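Local coordinates for kojibiose phosphorylase (Gut metagenome, PDB 6W0P), which belongs to glycoside hydrolase family 65, carbohydrate-active enzymes that join a beta-sandwich domain to a helical barrel domain and a small beta-rich C-terminal domain, at residues L144-M147 / S148-E151; W574-D577 / R578-T582; T617-S621 / S622-S626. One frame throughout, in Å; residues are numbered along the deposited sequence.

Interaction 1 (L144-M147 / S148-E151)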
loop_
_atom_site.group_PDB
_atom_site.type_symbol
_atom_site.label_atom_id
_atom_site.label_comp_id
_atom_site.label_asym_id
_atom_site.label_seq_id
_atom_site.Cartn_x
_atom_site.Cartn_y
_atom_site.Cartn_z
ATOM N N LEU A 144 21.965 35.927 -12.587
ATOM C CA LEU A 144 21.666 35.403 -13.936
ATOM C C LEU A 144 22.093 33.934 -13.985
ATOM O O LEU A 144 23.162 33.603 -13.448
ATOM C CB LEU A 144 22.498 36.161 -14.974
ATOM C CG LEU A 144 22.192 37.627 -15.237
ATOM C CD1 LEU A 144 23.304 38.219 -16.093
ATOM C CD2 LEU A 144 20.863 37.817 -15.945
ATOM N N LEU A 145 21.319 33.103 -14.665
ATOM C CA LEU A 145 21.808 31.844 -15.259
ATOM C C LEU A 145 21.951 32.099 -16.763
ATOM O O LEU A 145 21.016 32.655 -17.358
ATOM C CB LEU A 145 20.839 30.705 -14.920
ATOM C CG LEU A 145 20.549 30.494 -13.435
ATOM C CD1 LEU A 145 19.662 29.279 -13.223
ATOM C CD2 LEU A 145 21.826 30.330 -12.626
ATOM N N ASP A 146 23.112 31.790 -17.333
ATOM C CA ASP A 146 23.406 31.997 -18.780
ATOM C C ASP A 146 22.497 31.066 -19.583
ATOM O O ASP A 146 22.568 29.863 -19.349
ATOM C CB ASP A 146 24.879 31.729 -19.088
ATOM C CG ASP A 146 25.364 32.289 -20.412
ATOM O OD1 ASP A 146 24.650 32.141 -21.439
ATOM O OD2 ASP A 146 26.481 32.851 -20.419
ATOM N N MET A 147 21.657 31.593 -20.464
ATOM C CA MET A 147 20.632 30.765 -21.165
ATOM C C MET A 147 21.238 30.035 -22.364
ATOM O O MET A 147 20.622 29.042 -22.751
ATOM C CB MET A 147 19.445 31.598 -21.646
ATOM C CG MET A 147 18.733 32.275 -20.513
ATOM S SD MET A 147 18.094 31.149 -19.254
ATOM C CE MET A 147 16.780 30.362 -20.176
ATOM N N SER A 148 22.387 30.476 -22.897
ATOM C CA SER A 148 23.099 29.842 -24.049
ATOM C C SER A 148 24.220 28.909 -23.554
ATOM O O SER A 148 24.177 27.711 -23.879
ATOM C CB SER A 148 23.637 30.883 -25.001
ATOM O OG SER A 148 22.812 32.044 -24.977
ATOM N N ASP A 149 25.206 29.436 -22.823
ATOM C CA ASP A 149 26.321 28.639 -22.236
ATOM C C ASP A 149 25.912 28.249 -20.821
ATOM O O ASP A 149 26.329 28.942 -19.883
ATOM C CB ASP A 149 27.646 29.409 -22.268
ATOM C CG ASP A 149 28.077 29.785 -23.676
ATOM O OD1 ASP A 149 28.375 28.855 -24.437
ATOM O OD2 ASP A 149 28.078 31.004 -24.004
ATOM N N CYS A 150 25.101 27.197 -20.684
ATOM C CA CYS A 150 24.198 26.978 -19.517
ATOM C C CYS A 150 24.971 26.465 -18.296
ATOM O O CYS A 150 24.392 26.466 -17.190
ATOM C CB CYS A 150 23.058 26.041 -19.883
ATOM S SG CYS A 150 22.131 26.615 -21.329
ATOM N N GLU A 151 26.247 26.115 -18.486
ATOM C CA GLU A 151 27.198 25.731 -17.413
ATOM C C GLU A 151 27.503 26.938 -16.523
ATOM O O GLU A 151 27.945 26.704 -15.383
ATOM C CB GLU A 151 28.489 25.184 -18.016
ATOM C CG GLU A 151 28.266 24.047 -19.002
ATOM C CD GLU A 151 28.157 24.466 -20.463
ATOM O OE1 GLU A 151 28.023 25.704 -20.772
ATOM O OE2 GLU A 151 28.183 23.551 -21.305
HETATM O O HOH W 1 22.858 33.858 -22.632
#

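Interaction 2 (W574-D577 / R578-T582)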
loop_
_atom_site.group_PDB
_atom_site.type_symbol
_atom_site.label_atom_id
_atom_site.label_comp_id
_atom_site.label_asym_id
_atom_site.label_seq_id
_atom_site.Cartn_x
_atom_site.Cartn_y
_atom_site.Cartn_z
ATOM N N TRP A 574 -12.210 11.944 3.505
ATOM C CA TRP A 574 -12.912 10.667 3.183
ATOM C C TRP A 574 -12.005 9.469 3.481
ATOM O O TRP A 574 -10.808 9.579 3.267
ATOM C CB TRP A 574 -13.374 10.658 1.715
ATOM C CG TRP A 574 -14.559 11.533 1.454
ATOM C CD1 TRP A 574 -14.997 12.542 2.254
ATOM C CD2 TRP A 574 -15.451 11.508 0.321
ATOM N NE1 TRP A 574 -16.105 13.129 1.719
ATOM C CE2 TRP A 574 -16.402 12.531 0.529
ATOM C CE3 TRP A 574 -15.566 10.712 -0.831
ATOM C CZ2 TRP A 574 -17.446 12.775 -0.357
ATOM C CZ3 TRP A 574 -16.599 10.958 -1.704
ATOM C CH2 TRP A 574 -17.514 11.983 -1.476
ATOM N N SER A 575 -12.572 8.371 3.979
ATOM C CA SER A 575 -11.893 7.059 4.083
ATOM C C SER A 575 -11.271 6.732 2.722
ATOM O O SER A 575 -11.908 6.930 1.703
ATOM C CB SER A 575 -12.834 5.978 4.527
ATOM O OG SER A 575 -12.125 4.841 4.978
ATOM N N TYR A 576 -10.067 6.209 2.721
ATOM C CA TYR A 576 -9.279 5.915 1.506
ATOM C C TYR A 576 -10.141 5.305 0.385
ATOM O O TYR A 576 -10.079 5.822 -0.737
ATOM C CB TYR A 576 -8.123 4.967 1.812
ATOM C CG TYR A 576 -7.322 4.701 0.564
ATOM C CD1 TYR A 576 -6.757 5.763 -0.125
ATOM C CD2 TYR A 576 -7.230 3.441 0.003
ATOM C CE1 TYR A 576 -6.050 5.566 -1.293
ATOM C CE2 TYR A 576 -6.527 3.230 -1.177
ATOM C CZ TYR A 576 -5.914 4.294 -1.808
ATOM O OH TYR A 576 -5.202 4.154 -2.960
ATOM N N ASP A 577 -10.879 4.225 0.647
ATOM C CA ASP A 577 -11.570 3.480 -0.450
ATOM C C ASP A 577 -12.755 4.278 -1.021
ATOM O O ASP A 577 -13.161 3.997 -2.169
ATOM C CB ASP A 577 -12.028 2.097 -0.001
ATOM C CG ASP A 577 -13.281 2.133 0.844
ATOM O OD1 ASP A 577 -13.168 2.370 2.061
ATOM O OD2 ASP A 577 -14.364 1.912 0.269
ATOM N N ARG A 578 -13.320 5.220 -0.270
ATOM C CA ARG A 578 -14.677 5.726 -0.611
ATOM C C ARG A 578 -14.708 6.418 -1.981
ATOM O O ARG A 578 -15.691 6.215 -2.721
ATOM C CB ARG A 578 -15.193 6.643 0.485
ATOM C CG ARG A 578 -16.536 7.271 0.165
ATOM C CD ARG A 578 -16.784 8.247 1.284
ATOM N NE ARG A 578 -17.947 9.078 1.068
ATOM C CZ ARG A 578 -18.307 10.036 1.889
ATOM N NH1 ARG A 578 -17.583 10.277 2.972
ATOM N NH2 ARG A 578 -19.421 10.705 1.649
ATOM N N ILE A 579 -13.706 7.209 -2.335
ATOM C CA ILE A 579 -13.716 7.941 -3.635
ATOM C C ILE A 579 -13.810 6.963 -4.826
ATOM O O ILE A 579 -14.323 7.368 -5.869
ATOM C CB ILE A 579 -12.509 8.886 -3.779
ATOM C CG1 ILE A 579 -12.698 9.847 -4.966
ATOM C CG2 ILE A 579 -11.200 8.099 -3.895
ATOM C CD1 ILE A 579 -13.971 10.685 -4.922
ATOM N N TYR A 580 -13.345 5.724 -4.713
ATOM C CA TYR A 580 -13.273 4.780 -5.860
ATOM C C TYR A 580 -14.657 4.250 -6.242
ATOM O O TYR A 580 -14.843 3.866 -7.423
ATOM C CB TYR A 580 -12.339 3.612 -5.562
ATOM C CG TYR A 580 -10.890 4.004 -5.466
ATOM C CD1 TYR A 580 -10.199 4.434 -6.579
ATOM C CD2 TYR A 580 -10.197 3.888 -4.281
ATOM C CE1 TYR A 580 -8.861 4.765 -6.516
ATOM C CE2 TYR A 580 -8.852 4.205 -4.195
ATOM C CZ TYR A 580 -8.183 4.653 -5.316
ATOM O OH TYR A 580 -6.874 5.016 -5.232
ATOM N N ARG A 581 -15.604 4.231 -5.298
ATOM C CA ARG A 581 -16.874 3.476 -5.494
ATOM C C ARG A 581 -18.026 4.452 -5.738
ATOM O O ARG A 581 -19.159 4.136 -5.317
ATOM C CB ARG A 581 -17.102 2.495 -4.339
ATOM C CG ARG A 581 -17.064 3.097 -2.953
ATOM C CD ARG A 581 -17.149 2.015 -1.892
ATOM N NE ARG A 581 -17.005 2.573 -0.555
ATOM C CZ ARG A 581 -17.981 3.122 0.184
ATOM N NH1 ARG A 581 -19.225 3.199 -0.276
ATOM N NH2 ARG A 581 -17.695 3.611 1.392
ATOM N N THR A 582 -17.748 5.567 -6.423
ATOM C CA THR A 582 -18.741 6.585 -6.863
ATOM C C THR A 582 -18.542 6.836 -8.362
ATOM O O THR A 582 -17.725 6.132 -8.981
ATOM C CB THR A 582 -18.612 7.916 -6.102
ATOM O OG1 THR A 582 -17.447 8.613 -6.554
ATOM C CG2 THR A 582 -18.540 7.751 -4.600
HETATM O O HOH W 2 -11.802 8.620 -0.655
HETATM O O HOH W 3 -15.310 3.999 2.891
#

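Interaction 3 (T617-S621 / S622-S626)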
loop_
_atom_site.group_PDB
_atom_site.type_symbol
_atom_site.label_atom_id
_atom_site.label_comp_id
_atom_site.label_asym_id
_atom_site.label_seq_id
_atom_site.Cartn_x
_atom_site.Cartn_y
_atom_site.Cartn_z
ATOM N N THR A 617 -16.956 15.583 -12.817
ATOM C CA THR A 617 -15.485 15.782 -12.709
ATOM C C THR A 617 -15.178 16.818 -11.614
ATOM O O THR A 617 -15.664 17.957 -11.678
ATOM C CB THR A 617 -14.864 16.158 -14.047
ATOM O OG1 THR A 617 -15.234 15.151 -14.981
ATOM C CG2 THR A 617 -13.360 16.271 -13.942
ATOM N N LEU A 618 -14.402 16.400 -10.616
ATOM C CA LEU A 618 -14.045 17.232 -9.440
ATOM C C LEU A 618 -13.078 18.329 -9.874
ATOM O O LEU A 618 -13.131 19.402 -9.281
ATOM C CB LEU A 618 -13.439 16.307 -8.385
ATOM C CG LEU A 618 -13.527 16.755 -6.937
ATOM C CD1 LEU A 618 -14.952 16.977 -6.505
ATOM C CD2 LEU A 618 -12.870 15.705 -6.052
ATOM N N HIS A 619 -12.259 18.091 -10.895
ATOM C CA HIS A 619 -11.275 19.081 -11.402
ATOM C C HIS A 619 -10.165 19.199 -10.357
ATOM O O HIS A 619 -9.714 20.339 -10.127
ATOM C CB HIS A 619 -11.917 20.456 -11.715
ATOM C CG HIS A 619 -13.017 20.362 -12.709
ATOM N ND1 HIS A 619 -12.799 19.902 -13.998
ATOM C CD2 HIS A 619 -14.348 20.552 -12.592
ATOM C CE1 HIS A 619 -13.952 19.836 -14.631
ATOM N NE2 HIS A 619 -14.914 20.230 -13.792
ATOM N N GLU A 620 -9.785 18.067 -9.732
ATOM C CA GLU A 620 -8.721 18.039 -8.699
ATOM C C GLU A 620 -7.466 18.591 -9.370
ATOM O O GLU A 620 -7.150 19.793 -9.125
ATOM C CB GLU A 620 -8.507 16.640 -8.103
ATOM C CG GLU A 620 -9.159 16.451 -6.739
ATOM C CD GLU A 620 -8.552 15.371 -5.846
ATOM O OE1 GLU A 620 -9.048 15.189 -4.696
ATOM O OE2 GLU A 620 -7.572 14.717 -6.280
ATOM N N SER A 621 -6.882 17.789 -10.266
ATOM C CA SER A 621 -5.594 18.066 -10.938
ATOM C C SER A 621 -5.587 19.434 -11.629
ATOM O O SER A 621 -6.649 19.951 -12.089
ATOM C CB SER A 621 -5.240 16.982 -11.902
ATOM O OG SER A 621 -6.210 16.914 -12.918
ATOM N N SER A 622 -4.379 19.974 -11.751
ATOM C CA SER A 622 -4.105 21.224 -12.491
ATOM C C SER A 622 -4.345 20.965 -13.982
ATOM O O SER A 622 -4.369 21.921 -14.740
ATOM C CB SER A 622 -2.709 21.740 -12.183
ATOM O OG SER A 622 -1.722 20.729 -12.323
ATOM N N LEU A 623 -4.573 19.701 -14.343
ATOM C CA LEU A 623 -4.706 19.194 -15.731
ATOM C C LEU A 623 -6.137 19.423 -16.259
ATOM O O LEU A 623 -6.311 19.564 -17.486
ATOM C CB LEU A 623 -4.364 17.702 -15.682
ATOM C CG LEU A 623 -2.872 17.356 -15.641
ATOM C CD1 LEU A 623 -2.251 17.650 -14.265
ATOM C CD2 LEU A 623 -2.655 15.894 -16.006
ATOM N N SER A 624 -7.126 19.501 -15.366
ATOM C CA SER A 624 -8.562 19.351 -15.707
ATOM C C SER A 624 -9.159 20.637 -16.273
ATOM O O SER A 624 -9.801 20.582 -17.304
ATOM C CB SER A 624 -9.342 18.837 -14.544
ATOM O OG SER A 624 -10.701 18.697 -14.894
ATOM N N PRO A 625 -9.035 21.814 -15.624
ATOM C CA PRO A 625 -9.738 23.011 -16.081
ATOM C C PRO A 625 -9.486 23.416 -17.538
ATOM O O PRO A 625 -10.425 23.808 -18.209
ATOM C CB PRO A 625 -9.223 24.108 -15.130
ATOM C CG PRO A 625 -8.897 23.349 -13.851
ATOM C CD PRO A 625 -8.304 22.054 -14.362
ATOM N N SER A 626 -8.238 23.323 -17.994
ATOM C CA SER A 626 -7.818 23.735 -19.359
ATOM C C SER A 626 -8.437 22.809 -20.426
ATOM O O SER A 626 -8.792 23.296 -21.510
ATOM C CB SER A 626 -6.292 23.819 -19.470
ATOM O OG SER A 626 -5.671 22.540 -19.357
#

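Interaction 1 (L144-M147 / S148-E151)
Asp146 OD1 is gripped by the backbone amides two and three residues further on, those of Ser148 and Asp149. Asp149 N reaches it over 3.1 Å, coming from well above the carboxylate plane, while Ser148 N, 3.2 Å from the same OD1, is directed at its anti lone pair, on the side away from OD2. Neither bond is straight, with angles at the hydrogen of 151° and 145°. Asp146 places its CG anti to the backbone N (chi1 -163°), which swings the carboxylate forward over the residues to come. A water 2.8 Å from Asp146 OD1 is also hydrogen-bonded to Ser148 OG and so ties the exposed serine back to the same oxygen. The bond to Ser148 N defines an Asx turn, and it sits in the hairpin connection between the neighbouring antiparallel strands 135-145 and 152-161 of the large sheet in the N-terminal domain. Here the chain is folded closely on itself: Cys150 CA makes a nearly linear CH...O contact of 3.3 Å with Asp146 O, and Cys150 SG lies 3.2 Å from Met147 O. Asn37 ND2 binds both Asp146 O and Cys150 O. The side chains of Asp146 and Asp149 run side by side in the same direction, with their carboxylate planes strongly twisted against each other and Asp146 OD2 and Asp149 OD2 4.3 Å apart. Lys288 makes salt bridges to both of these oxygens, which would offset the like charges, and Tyr154 OH also bonds Asp146 OD2. Met147 points the other way, its bent chain packing against Phe292 and Phe293 of helix 282-300.

Interaction 2 (W574-D577 / R578-T582)
The guanidinium of Arg578 lies flat on the indole of Trp574, the planes only 3° apart. Arg578 CZ stands 3.5 Å from the centroid of the six-membered ring, close to its normal, in a cation-pi stack, and CE2 is the ring atom nearest to it. An extended Arg578 chain, with CG anti to the backbone N (chi1 176°), carries the group back across the ring, and its CD also rests on CE3. The turn itself is closed by Arg578 N bonding Ser575 O at 3.0 Å and by Tyr580 N, in the short 3-10 segment 578-580, bonding Asp577 O. A water bridges Ser575 O to Ile579 N. Asp577 OD2 forms a salt bridge with Arg581 NE over 2.8 Å, lying near the guanidinium plane, and a second water links Asp577 OD1 to Arg581 NH2. The partly exposed tyrosine pair is looser: the edge of Tyr580 faces the ring of Tyr576 in a T-shaped arrangement with centroids 5.6 Å apart, and the two hydroxyl oxygens are 2.9 Å from each other. From the second subunit, Asp390 pairs with Arg578 NH1, Gln460 accepts from Arg581 NH1, and Trp410 packs edge-to-face with Tyr576; Glu567 of the same chain binds Trp574 NE1. Each arginine thus combines an intrachain contact with a polar partner across the dimer interface, so the charge of each is shared between its own turn and that interface.

Interaction 3 (T617-S621 / S622-S626)
His619 ND1 and Ser624 OG are joined by a short hydrogen bond of 2.6 Å with an angle of 158°, in which either atom could be the donor. The hydroxyl meets the imidazole at its edge, close to the ring plane. Ser624 turns OG anti to its own backbone N (chi1 -180°), which directs it back toward the histidine, and the methyl CG2 of Thr617 closes in on that oxygen at 3.7 Å. The backbone supports this pairing. A type I turn from Ser621 to Ser624 brings the serine round, its closing bond from Ser624 N to Ser621 O being weak at 3.3 Å though nearly straight. Within the turn, Ser621 OG packs against Leu623 CB at 3.4 Å, and Pro625 CD rests 3.5 Å from Ser621 O, beside the turn bond. His619 itself has a left-handed backbone conformation, with positive phi and psi. Further out, Glu614 OE2 binds His619 NE2, so both ring nitrogens are engaged and the rotation of the imidazole is fixed. The rings of His628 and Phe644 pack edge-to-face with it, and Glu620 leans away to a salt bridge with Lys586. Leu623 O is held by Tyr355 OH. The arrangement is a type I turn in the connection from helix 603-613, leading into helix 624-634, among the helices of the (alpha/alpha)6-barrel catalytic domain that characterises family 65.

How the interactions relate
Interaction 1 belongs to the N-terminal beta domain, whereas interactions 2 and 3 both lie within the central catalytic domain, across the centre of the chain from it. The centre of interaction 1 is about 48 Å from that of interaction 2 and about 35 Å from that of interaction 3, with nearest atoms about 37 and 22 Å apart. Interactions 2 and 3 are neighbours: their centres are about 18 Å apart and their nearest atoms about 5 Å. They share surroundings as well, for Ile579 and Glu620 both touch Phe479, and the chain at Ile584 to Lys586 meets Trp574 on one hand and the backbone of Leu618 and Glu620 on the other. Of the three, interaction 2 alone contacts the second subunit.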